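Local coordinates for MutT/nudix family protein (Streptococcus pneumoniae, PDB 4HFQ), which hydrolyses UDP-X compounds, including precursors of peptidoglycan biosynthesis, as a Nudix-family diphosphatase, at residues D5-L10 against F136-K141; M13-D18 against A64-L69; E42-A47 against E57-T62. One frame throughout, in Å; residues are numbered along the deposited sequence.

Interaction 1 of 3, residues D5-L10 against F136-K141; sequences DFVKYL and FQLQSK. With EDO (1,2-ethanediol), chain D; EDO (1,2-ethanediol), chain J.
Leu138 lies across Val7 and Lys8, the two residues of the helix that take most of this loop contact. Just before it, Gln137 leaves the helical conformation, and its carbonyl O accepts a bond from Gln139 NE2 at 2.9 Å. That bond is nearly straight (164° at the hydrogen) and lies in the amide plane of Gln139; it spans Leu138, and Gln139 NE2 is also bonded to Lys180 O. Leu138 then reaches the helix with CG anti to its own backbone N (chi1 -179°). Its CG stands 4.2 Å from Val7 CG1, the two side chains sliding past each other in opposite directions, while its CD1 lies 3.9 Å from CG of the extended Lys8. Beyond Leu138, Lys8 NZ donates to an ethanediol. The Gln139 side chain starts off away from the helix, and its OE1 is hydrogen-bonded to a bound Tris molecule, but its carbonyl O stays 4.2 Å from Val7 CG1. Ser140 O is then taken by Gln11 NE2, one turn further along helix 3-23. The loop thus leads from helix 133-136 to strand 143-153 with helix 3-23 along one flank, and Leu138 also packs on Val58 of the second subunit.

Interaction 2 of 3, residues M13-D18 against A64-L69; sequences MIAITD and AYATPL. With EDO (1,2-ethanediol), chain Y; EDO (1,2-ethanediol), chain N.
Ala15 and Ala66 meet methyl to methyl, CB to CB at 3.9 Å, where the chain on its way to strand 69-78 passes close to helix 3-23. Ala66 CB also lies 3.7 Å from Ala15 O, a carbonyl that accepts a hydrogen bond from Thr19 OG1 one turn on. With nothing larger than methyls between them, the CA atoms of Ala15 and Ala66 come within 5.3 Å. One helical turn later, Asp18 O and Ala64 O approach to 4.4 Å; the hydroxyl of Thr22 bonds to Ala64 O and, weakly, to Asp18 O. The Asp18 carboxylate is engaged by Arg37 of helix 27-47 in a salt bridge.

Next to Ala66, Thr67 turns its CB away from the helix and divides there into two branches. CG2 passes 3.9 Å from O1 of an ethanediol whose hydroxyl also donates to Ala66 O. OG1, set between the backbone N and the carbonyl carbon (chi1 78°), donates to Pro68 O at 2.9 Å from above the carbonyl plane. Thr67 OG1 is also bonded to Met70 N of the second subunit and to a triethylene glycol. The arrangement is plain helix-to-linker packing: an extended segment leaves the helical N-terminal region and enters the first strand of the Nudix fold.

Interaction 3 of 3, residues E42-A47 against E57-T62; sequences EMLNQA and EVLKPT
Within the helical N-terminal region, Leu44 of helix 27-47 packs against Val58 and Leu59 at the end of the short helix 52-59. The contact is wholly apolar and rests on one methyl group. Leu44 CD2 lies 3.7 Å from Val58 CG1 and 3.9 Å from Leu59 CD2, and so touches the side chains of two consecutive residues at once. Branch points are close behind these tips: Val58 CB is 4.0 Å and Leu59 CG 4.1 Å from the same Leu44 CD2.

Reach comes from the side chains rather than the backbones, since even the nearest CA atoms, those of Leu44 and Leu59, are 9.0 Å apart. Leu44 extends toward its partners with CG anti to the backbone N (chi1 171°). Leu59 instead carries CG anti to its carbonyl carbon (chi1 -58°), and it passes Leu44 in the opposite direction. Val58 meets the leucine at a slant, presenting CG1.

Nearby backbone carbonyls are bonded within the chain. Leu44 O accepts from Ser48 OG beyond the helix, and Leu59 O accepts from Arg37 NH1, which ties the end of helix 52-59 back to helix 27-47. Directly after Leu59 the chain leaves helical geometry at Lys60. Leu44 and Val58 have further neighbours: Leu44 also packs on Leu10 of helix 3-23 and on Leu59 of the second subunit, while Val58 also touches Leu50 of its own chain and Thr62 of the second subunit. Glu57 OE1 is hydrogen-bonded to Thr62 OG1 of that subunit. Leucine and valine methyls packed between successive helices of the small helical region, and continued across the dimer interface, are what this contact consists of: structural packing within the N-terminal helices.

How the interactions relate
The three centres lie about 13 Å from one another, with interaction 3 nested along the chain inside the loop closed by interaction 2, and that inside the loop closed by interaction 1. Helix 3-23 serves interactions 1 and 2, and it meets interaction 3 where Phe6 CZ lies 3.6 Å from Ala47 CB and Leu10 CD2 lies 3.8 Å from Leu44 CD1. Lys141 links the loop sides: its CG packs 4.0 Å from Leu69 CD1 of interaction 2, its CE 3.4 Å from Thr62 OG1 of interaction 3. All three touch the second subunit. Interactions 1 and 2 join helical region to Nudix domain; helix 106-118, which probably carries the Nudix-box sequence, belongs to none of their segments.

Interaction 1 of 3, residues D5-L10 against F136-K141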
loop_
_atom_site.group_PDB
_atom_site.type_symbol
_atom_site.label_atom_id
_atom_site.label_comp_id
_atom_site.label_asym_id
_atom_site.label_seq_id
_atom_site.Cartn_x
_atom_site.Cartn_y
_atom_site.Cartn_z
ATOM N N ASP A 5 0.516 11.698 13.947
ATOM C CA ASP A 5 1.739 10.946 14.175
ATOM C C ASP A 5 1.473 9.743 15.060
ATOM O O ASP A 5 1.984 8.671 14.779
ATOM C CB ASP A 5 2.838 11.831 14.752
ATOM C CG ASP A 5 3.403 12.785 13.727
ATOM O OD1 ASP A 5 3.548 12.406 12.544
ATOM O OD2 ASP A 5 3.728 13.927 14.102
ATOM N N PHE A 6 0.670 9.881 16.112
ATOM C CA PHE A 6 0.313 8.722 16.916
ATOM C C PHE A 6 -0.277 7.616 16.039
ATOM O O PHE A 6 0.131 6.452 16.137
ATOM C CB PHE A 6 -0.673 9.068 18.056
ATOM C CG PHE A 6 -1.137 7.849 18.804
ATOM C CD1 PHE A 6 -0.285 7.229 19.712
ATOM C CD2 PHE A 6 -2.376 7.282 18.548
ATOM C CE1 PHE A 6 -0.691 6.101 20.394
ATOM C CE2 PHE A 6 -2.780 6.129 19.212
ATOM C CZ PHE A 6 -1.930 5.545 20.143
ATOM N N VAL A 7 -1.218 7.966 15.166
ATOM C CA VAL A 7 -1.845 6.959 14.310
ATOM C C VAL A 7 -0.832 6.316 13.367
ATOM O O VAL A 7 -0.839 5.089 13.226
ATOM C CB VAL A 7 -3.061 7.543 13.557
ATOM C CG1 VAL A 7 -3.559 6.591 12.480
ATOM C CG2 VAL A 7 -4.178 7.848 14.552
ATOM N N LYS A 8 0.043 7.104 12.753
ATOM C CA LYS A 8 1.057 6.534 11.886
ATOM C C LYS A 8 2.020 5.617 12.657
ATOM O O LYS A 8 2.404 4.558 12.153
ATOM C CB LYS A 8 1.807 7.624 11.143
ATOM C CG LYS A 8 0.968 8.322 10.066
ATOM C CD LYS A 8 1.745 9.532 9.550
ATOM C CE LYS A 8 0.923 10.481 8.700
ATOM N NZ LYS A 8 1.794 11.612 8.292
ATOM N N TYR A 9 2.425 6.011 13.868
ATOM C CA TYR A 9 3.293 5.152 14.696
ATOM C C TYR A 9 2.589 3.857 15.029
ATOM O O TYR A 9 3.199 2.786 14.888
ATOM C CB TYR A 9 3.672 5.859 16.005
ATOM C CG TYR A 9 4.795 6.865 15.904
ATOM C CD1 TYR A 9 6.054 6.488 15.449
ATOM C CD2 TYR A 9 4.601 8.197 16.273
ATOM C CE1 TYR A 9 7.091 7.394 15.353
ATOM C CE2 TYR A 9 5.633 9.119 16.184
ATOM C CZ TYR A 9 6.866 8.721 15.712
ATOM O OH TYR A 9 7.925 9.605 15.590
ATOM N N LEU A 10 1.330 3.932 15.463
ATOM C CA LEU A 10 0.593 2.718 15.796
ATOM C C LEU A 10 0.468 1.782 14.589
ATOM O O LEU A 10 0.711 0.568 14.680
ATOM C CB LEU A 10 -0.785 3.072 16.368
ATOM C CG LEU A 10 -1.748 1.938 16.720
ATOM C CD1 LEU A 10 -1.250 1.151 17.912
ATOM C CD2 LEU A 10 -3.165 2.448 16.976
ATOM N N PHE A 136 -3.438 11.683 2.162
ATOM C CA PHE A 136 -4.639 12.474 1.847
ATOM C C PHE A 136 -5.804 12.275 2.790
ATOM O O PHE A 136 -6.658 13.150 2.890
ATOM C CB PHE A 136 -5.111 12.175 0.425
ATOM C CG PHE A 136 -4.217 12.742 -0.626
ATOM C CD1 PHE A 136 -4.371 14.068 -1.048
ATOM C CD2 PHE A 136 -3.212 11.964 -1.194
ATOM C CE1 PHE A 136 -3.534 14.594 -2.018
ATOM C CE2 PHE A 136 -2.371 12.494 -2.149
ATOM C CZ PHE A 136 -2.531 13.808 -2.576
ATOM N N GLN A 137 -5.899 11.116 3.422
ATOM C CA GLN A 137 -7.030 10.799 4.267
ATOM C C GLN A 137 -6.615 9.717 5.260
ATOM O O GLN A 137 -7.121 8.584 5.253
ATOM C CB GLN A 137 -8.229 10.359 3.419
ATOM C CG GLN A 137 -7.990 9.163 2.468
ATOM C CD GLN A 137 -7.978 9.521 0.983
ATOM O OE1 GLN A 137 -7.032 9.202 0.262
ATOM N NE2 GLN A 137 -9.056 10.152 0.506
ATOM N N LEU A 138 -5.719 10.117 6.157
ATOM C CA LEU A 138 -5.147 9.190 7.106
ATOM C C LEU A 138 -6.229 8.433 7.866
ATOM O O LEU A 138 -7.248 9.005 8.294
ATOM C CB LEU A 138 -4.235 9.930 8.075
ATOM C CG LEU A 138 -3.542 9.055 9.136
ATOM C CD1 LEU A 138 -2.577 8.041 8.536
ATOM C CD2 LEU A 138 -2.815 9.948 10.138
ATOM N N GLN A 139 -6.020 7.133 8.026
ATOM C CA GLN A 139 -6.982 6.260 8.690
ATOM C C GLN A 139 -6.245 5.019 9.208
ATOM O O GLN A 139 -5.047 4.840 8.932
ATOM C CB GLN A 139 -8.153 5.921 7.759
ATOM C CG GLN A 139 -7.694 5.396 6.401
ATOM C CD GLN A 139 -8.825 5.325 5.412
ATOM O OE1 GLN A 139 -9.592 4.377 5.401
ATOM N NE2 GLN A 139 -8.932 6.359 4.567
ATOM N N SER A 140 -6.953 4.161 9.939
ATOM C CA SER A 140 -6.280 3.061 10.646
ATOM C C SER A 140 -5.479 2.177 9.691
ATOM O O SER A 140 -4.346 1.776 10.025
ATOM C CB SER A 140 -7.272 2.247 11.465
ATOM O OG SER A 140 -8.300 1.721 10.672
ATOM N N LYS A 141 -6.031 1.907 8.505
ATOM C CA LYS A 141 -5.303 1.147 7.498
ATOM C C LYS A 141 -4.748 2.076 6.451
ATOM O O LYS A 141 -5.400 3.040 6.045
ATOM C CB LYS A 141 -6.190 0.103 6.812
ATOM C CG LYS A 141 -6.677 -1.034 7.710
ATOM C CD LYS A 141 -5.528 -1.881 8.242
ATOM C CE LYS A 141 -5.988 -3.152 8.959
ATOM N NZ LYS A 141 -6.650 -2.887 10.277
HETATM C C1 EDO D . 5.367 8.740 12.423
HETATM O O1 EDO D . 4.789 9.950 11.923
HETATM C C2 EDO D . 5.557 7.755 11.272
HETATM O O2 EDO D . 6.298 6.612 11.719
HETATM C C1 EDO J . 2.856 10.913 3.736
HETATM O O1 EDO J . 4.207 11.211 4.114
HETATM C C2 EDO J . 2.102 10.268 4.896
HETATM O O2 EDO J . 2.923 10.113 6.061
#

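Interaction 2 of 3, residues M13-D18 against A64-L69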
loop_
_atom_site.group_PDB
_atom_site.type_symbol
_atom_site.label_atom_id
_atom_site.label_comp_id
_atom_site.label_asym_id
_atom_site.label_seq_id
_atom_site.Cartn_x
_atom_site.Cartn_y
_atom_site.Cartn_z
ATOM N N MET A 13 3.829 0.117 13.878
ATOM C CA MET A 13 4.213 -0.901 14.858
ATOM C C MET A 13 3.360 -2.155 14.766
ATOM O O MET A 13 3.886 -3.275 14.917
ATOM C CB MET A 13 4.157 -0.316 16.261
ATOM C CG MET A 13 5.248 0.708 16.471
ATOM S SD MET A 13 5.553 1.172 18.179
ATOM C CE MET A 13 4.043 2.058 18.498
ATOM N N ILE A 14 2.074 -2.010 14.449
ATOM C CA ILE A 14 1.246 -3.178 14.187
ATOM C C ILE A 14 1.828 -3.966 13.008
ATOM O O ILE A 14 1.985 -5.187 13.076
ATOM C CB ILE A 14 -0.231 -2.790 13.928
ATOM C CG1 ILE A 14 -0.888 -2.300 15.230
ATOM C CG2 ILE A 14 -0.998 -3.966 13.317
ATOM C CD1 ILE A 14 -2.169 -1.514 15.034
ATOM N N ALA A 15 2.189 -3.269 11.936
ATOM C CA ALA A 15 2.717 -3.944 10.762
ATOM C C ALA A 15 4.032 -4.679 11.038
ATOM O O ALA A 15 4.204 -5.821 10.602
ATOM C CB ALA A 15 2.868 -2.956 9.620
ATOM N N ILE A 16 4.955 -4.060 11.776
ATOM C CA ILE A 16 6.225 -4.695 12.083
ATOM C C ILE A 16 6.023 -5.933 12.953
ATOM O O ILE A 16 6.607 -6.999 12.691
ATOM C CB ILE A 16 7.206 -3.714 12.772
ATOM C CG1 ILE A 16 7.545 -2.518 11.863
ATOM C CG2 ILE A 16 8.463 -4.491 13.152
ATOM C CD1 ILE A 16 8.214 -1.347 12.586
ATOM N N THR A 17 5.185 -5.784 13.972
ATOM C CA THR A 17 4.915 -6.859 14.901
ATOM C C THR A 17 4.264 -8.056 14.198
ATOM O O THR A 17 4.625 -9.213 14.454
ATOM C CB THR A 17 4.063 -6.323 16.064
ATOM O OG1 THR A 17 4.780 -5.275 16.739
ATOM C CG2 THR A 17 3.757 -7.433 17.037
ATOM N N ASP A 18 3.341 -7.785 13.282
ATOM C CA ASP A 18 2.696 -8.826 12.499
ATOM C C ASP A 18 3.673 -9.516 11.553
ATOM O O ASP A 18 3.639 -10.734 11.398
ATOM C CB ASP A 18 1.463 -8.239 11.810
ATOM C CG ASP A 18 0.358 -7.888 12.840
ATOM O OD1 ASP A 18 0.548 -8.146 14.054
ATOM O OD2 ASP A 18 -0.687 -7.373 12.455
ATOM N N ALA A 64 -1.771 -12.429 7.060
ATOM C CA ALA A 64 -0.439 -12.817 7.565
ATOM C C ALA A 64 0.678 -11.897 7.046
ATOM O O ALA A 64 1.765 -11.851 7.627
ATOM C CB ALA A 64 -0.129 -14.267 7.213
ATOM N N TYR A 65 0.412 -11.164 5.964
ATOM C CA TYR A 65 1.411 -10.274 5.356
ATOM C C TYR A 65 0.904 -8.859 5.428
ATOM O O TYR A 65 -0.107 -8.533 4.789
ATOM C CB TYR A 65 1.697 -10.713 3.915
ATOM C CG TYR A 65 2.141 -12.145 3.908
ATOM C CD1 TYR A 65 3.481 -12.473 4.122
ATOM C CD2 TYR A 65 1.216 -13.183 3.789
ATOM C CE1 TYR A 65 3.898 -13.798 4.180
ATOM C CE2 TYR A 65 1.621 -14.516 3.852
ATOM C CZ TYR A 65 2.962 -14.817 4.042
ATOM O OH TYR A 65 3.354 -16.139 4.099
ATOM N N ALA A 66 1.605 -8.033 6.195
ATOM C CA ALA A 66 1.227 -6.642 6.435
ATOM C C ALA A 66 1.719 -5.750 5.301
ATOM O O ALA A 66 2.896 -5.439 5.212
ATOM C CB ALA A 66 1.796 -6.168 7.770
ATOM N N THR A 67 0.815 -5.389 4.404
ATOM C CA THR A 67 1.134 -4.468 3.309
ATOM C C THR A 67 0.029 -3.421 3.260
ATOM O O THR A 67 -1.058 -3.625 3.779
ATOM C CB THR A 67 1.249 -5.160 1.907
ATOM O OG1 THR A 67 -0.044 -5.422 1.360
ATOM C CG2 THR A 67 2.066 -6.469 1.965
ATOM N N PRO A 68 0.272 -2.306 2.562
ATOM C CA PRO A 68 -0.846 -1.425 2.234
ATOM C C PRO A 68 -1.933 -2.200 1.484
ATOM O O PRO A 68 -1.626 -3.122 0.708
ATOM C CB PRO A 68 -0.191 -0.350 1.361
ATOM C CG PRO A 68 1.231 -0.313 1.813
ATOM C CD PRO A 68 1.552 -1.763 2.082
ATOM N N LEU A 69 -3.181 -1.838 1.745
ATOM C CA LEU A 69 -4.324 -2.508 1.135
ATOM C C LEU A 69 -4.760 -1.828 -0.152
ATOM O O LEU A 69 -4.466 -0.648 -0.377
ATOM C CB LEU A 69 -5.481 -2.532 2.120
ATOM C CG LEU A 69 -5.228 -3.226 3.462
ATOM C CD1 LEU A 69 -6.474 -3.101 4.338
ATOM C CD2 LEU A 69 -4.880 -4.680 3.245
HETATM C C1 EDO Y . -1.757 -2.604 -3.792
HETATM O O1 EDO Y . -0.726 -3.478 -4.269
HETATM C C2 EDO Y . -1.846 -2.693 -2.253
HETATM O O2 EDO Y . -2.222 -4.028 -1.742
HETATM C C1 EDO N . 5.542 -7.191 4.807
HETATM O O1 EDO N . 5.320 -5.996 4.044
HETATM C C2 EDO N . 6.980 -7.689 4.682
HETATM O O2 EDO N . 7.901 -6.601 4.849
#

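Interaction 3 of 3, residues E42-A47 against E57-T62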
loop_
_atom_site.group_PDB
_atom_site.type_symbol
_atom_site.label_atom_id
_atom_site.label_comp_id
_atom_site.label_asym_id
_atom_site.label_seq_id
_atom_site.Cartn_x
_atom_site.Cartn_y
_atom_site.Cartn_z
ATOM N N GLU A 42 -3.587 -2.654 24.271
ATOM C CA GLU A 42 -3.883 -1.939 25.517
ATOM C C GLU A 42 -3.733 -0.446 25.316
ATOM O O GLU A 42 -4.561 0.342 25.772
ATOM C CB GLU A 42 -2.964 -2.407 26.641
ATOM C CG GLU A 42 -3.260 -3.812 27.121
ATOM C CD GLU A 42 -2.152 -4.409 27.964
ATOM O OE1 GLU A 42 -1.326 -3.654 28.527
ATOM O OE2 GLU A 42 -2.120 -5.653 28.075
ATOM N N MET A 43 -2.687 -0.049 24.608
ATOM C CA MET A 43 -2.427 1.355 24.374
ATOM C C MET A 43 -3.506 1.973 23.489
ATOM O O MET A 43 -3.983 3.071 23.778
ATOM C CB MET A 43 -1.034 1.546 23.766
ATOM C CG MET A 43 -0.717 3.009 23.490
ATOM S SD MET A 43 0.945 3.218 22.894
ATOM C CE MET A 43 0.725 2.643 21.247
ATOM N N LEU A 44 -3.906 1.268 22.440
ATOM C CA LEU A 44 -4.980 1.746 21.582
ATOM C C LEU A 44 -6.289 1.923 22.352
ATOM O O LEU A 44 -6.996 2.925 22.155
ATOM C CB LEU A 44 -5.166 0.815 20.388
ATOM C CG LEU A 44 -6.429 1.152 19.588
ATOM C CD1 LEU A 44 -6.333 2.560 19.014
ATOM C CD2 LEU A 44 -6.695 0.113 18.509
ATOM N N ASN A 45 -6.613 0.962 23.207
ATOM C CA ASN A 45 -7.807 1.071 24.026
ATOM C C ASN A 45 -7.795 2.374 24.824
ATOM O O ASN A 45 -8.788 3.111 24.844
ATOM C CB ASN A 45 -7.923 -0.136 24.952
ATOM C CG ASN A 45 -9.299 -0.267 25.553
ATOM O OD1 ASN A 45 -10.303 -0.081 24.869
ATOM N ND2 ASN A 45 -9.356 -0.595 26.833
ATOM N N GLN A 46 -6.663 2.672 25.451
ATOM C CA GLN A 46 -6.545 3.839 26.321
ATOM C C GLN A 46 -6.430 5.146 25.552
ATOM O O GLN A 46 -6.854 6.193 26.030
ATOM C CB GLN A 46 -5.360 3.688 27.286
ATOM C CG GLN A 46 -5.494 4.507 28.567
ATOM C CD GLN A 46 -6.738 4.152 29.369
ATOM O OE1 GLN A 46 -7.172 2.999 29.385
ATOM N NE2 GLN A 46 -7.321 5.150 30.035
ATOM N N ALA A 47 -5.867 5.091 24.353
ATOM C CA ALA A 47 -5.577 6.313 23.606
ATOM C C ALA A 47 -6.755 6.801 22.771
ATOM O O ALA A 47 -6.721 7.917 22.259
ATOM C CB ALA A 47 -4.356 6.117 22.717
ATOM N N GLU A 57 -12.097 -4.278 15.626
ATOM C CA GLU A 57 -12.013 -4.120 14.161
ATOM C C GLU A 57 -10.635 -3.611 13.726
ATOM O O GLU A 57 -10.102 -4.066 12.708
ATOM C CB GLU A 57 -13.153 -3.235 13.620
ATOM C CG GLU A 57 -14.504 -3.945 13.585
ATOM C CD GLU A 57 -15.632 -3.108 13.016
ATOM O OE1 GLU A 57 -15.478 -1.873 12.871
ATOM O OE2 GLU A 57 -16.692 -3.699 12.714
ATOM N N VAL A 58 -10.055 -2.685 14.491
ATOM C CA VAL A 58 -8.691 -2.212 14.207
ATOM C C VAL A 58 -7.663 -3.316 14.431
ATOM O O VAL A 58 -6.739 -3.492 13.638
ATOM C CB VAL A 58 -8.321 -0.943 15.026
ATOM C CG1 VAL A 58 -6.844 -0.597 14.881
ATOM C CG2 VAL A 58 -9.161 0.243 14.584
ATOM N N LEU A 59 -7.826 -4.064 15.515
ATOM C CA LEU A 59 -6.812 -5.042 15.891
ATOM C C LEU A 59 -6.947 -6.397 15.196
ATOM O O LEU A 59 -5.999 -7.190 15.206
ATOM C CB LEU A 59 -6.792 -5.215 17.416
ATOM C CG LEU A 59 -6.524 -3.948 18.230
ATOM C CD1 LEU A 59 -6.920 -4.205 19.673
ATOM C CD2 LEU A 59 -5.078 -3.454 18.124
ATOM N N LYS A 60 -8.111 -6.674 14.613
ATOM C CA LYS A 60 -8.324 -7.930 13.901
ATOM C C LYS A 60 -7.259 -8.060 12.821
ATOM O O LYS A 60 -7.130 -7.177 11.972
ATOM C CB LYS A 60 -9.714 -7.994 13.273
ATOM C CG LYS A 60 -9.973 -9.303 12.540
ATOM C CD LYS A 60 -11.124 -9.187 11.556
ATOM C CE LYS A 60 -11.152 -10.392 10.625
ATOM N NZ LYS A 60 -12.435 -10.471 9.873
ATOM N N PRO A 61 -6.481 -9.159 12.846
ATOM C CA PRO A 61 -5.488 -9.326 11.797
ATOM C C PRO A 61 -6.170 -9.575 10.465
ATOM O O PRO A 61 -7.009 -10.472 10.325
ATOM C CB PRO A 61 -4.696 -10.560 12.252
ATOM C CG PRO A 61 -4.898 -10.592 13.721
ATOM C CD PRO A 61 -6.318 -10.163 13.909
ATOM N N THR A 62 -5.826 -8.743 9.501
ATOM C CA THR A 62 -6.438 -8.797 8.196
ATOM C C THR A 62 -5.755 -9.858 7.328
ATOM O O THR A 62 -6.386 -10.483 6.485
ATOM C CB THR A 62 -6.359 -7.402 7.543
ATOM O OG1 THR A 62 -6.811 -6.417 8.486
ATOM C CG2 THR A 62 -7.212 -7.331 6.314
#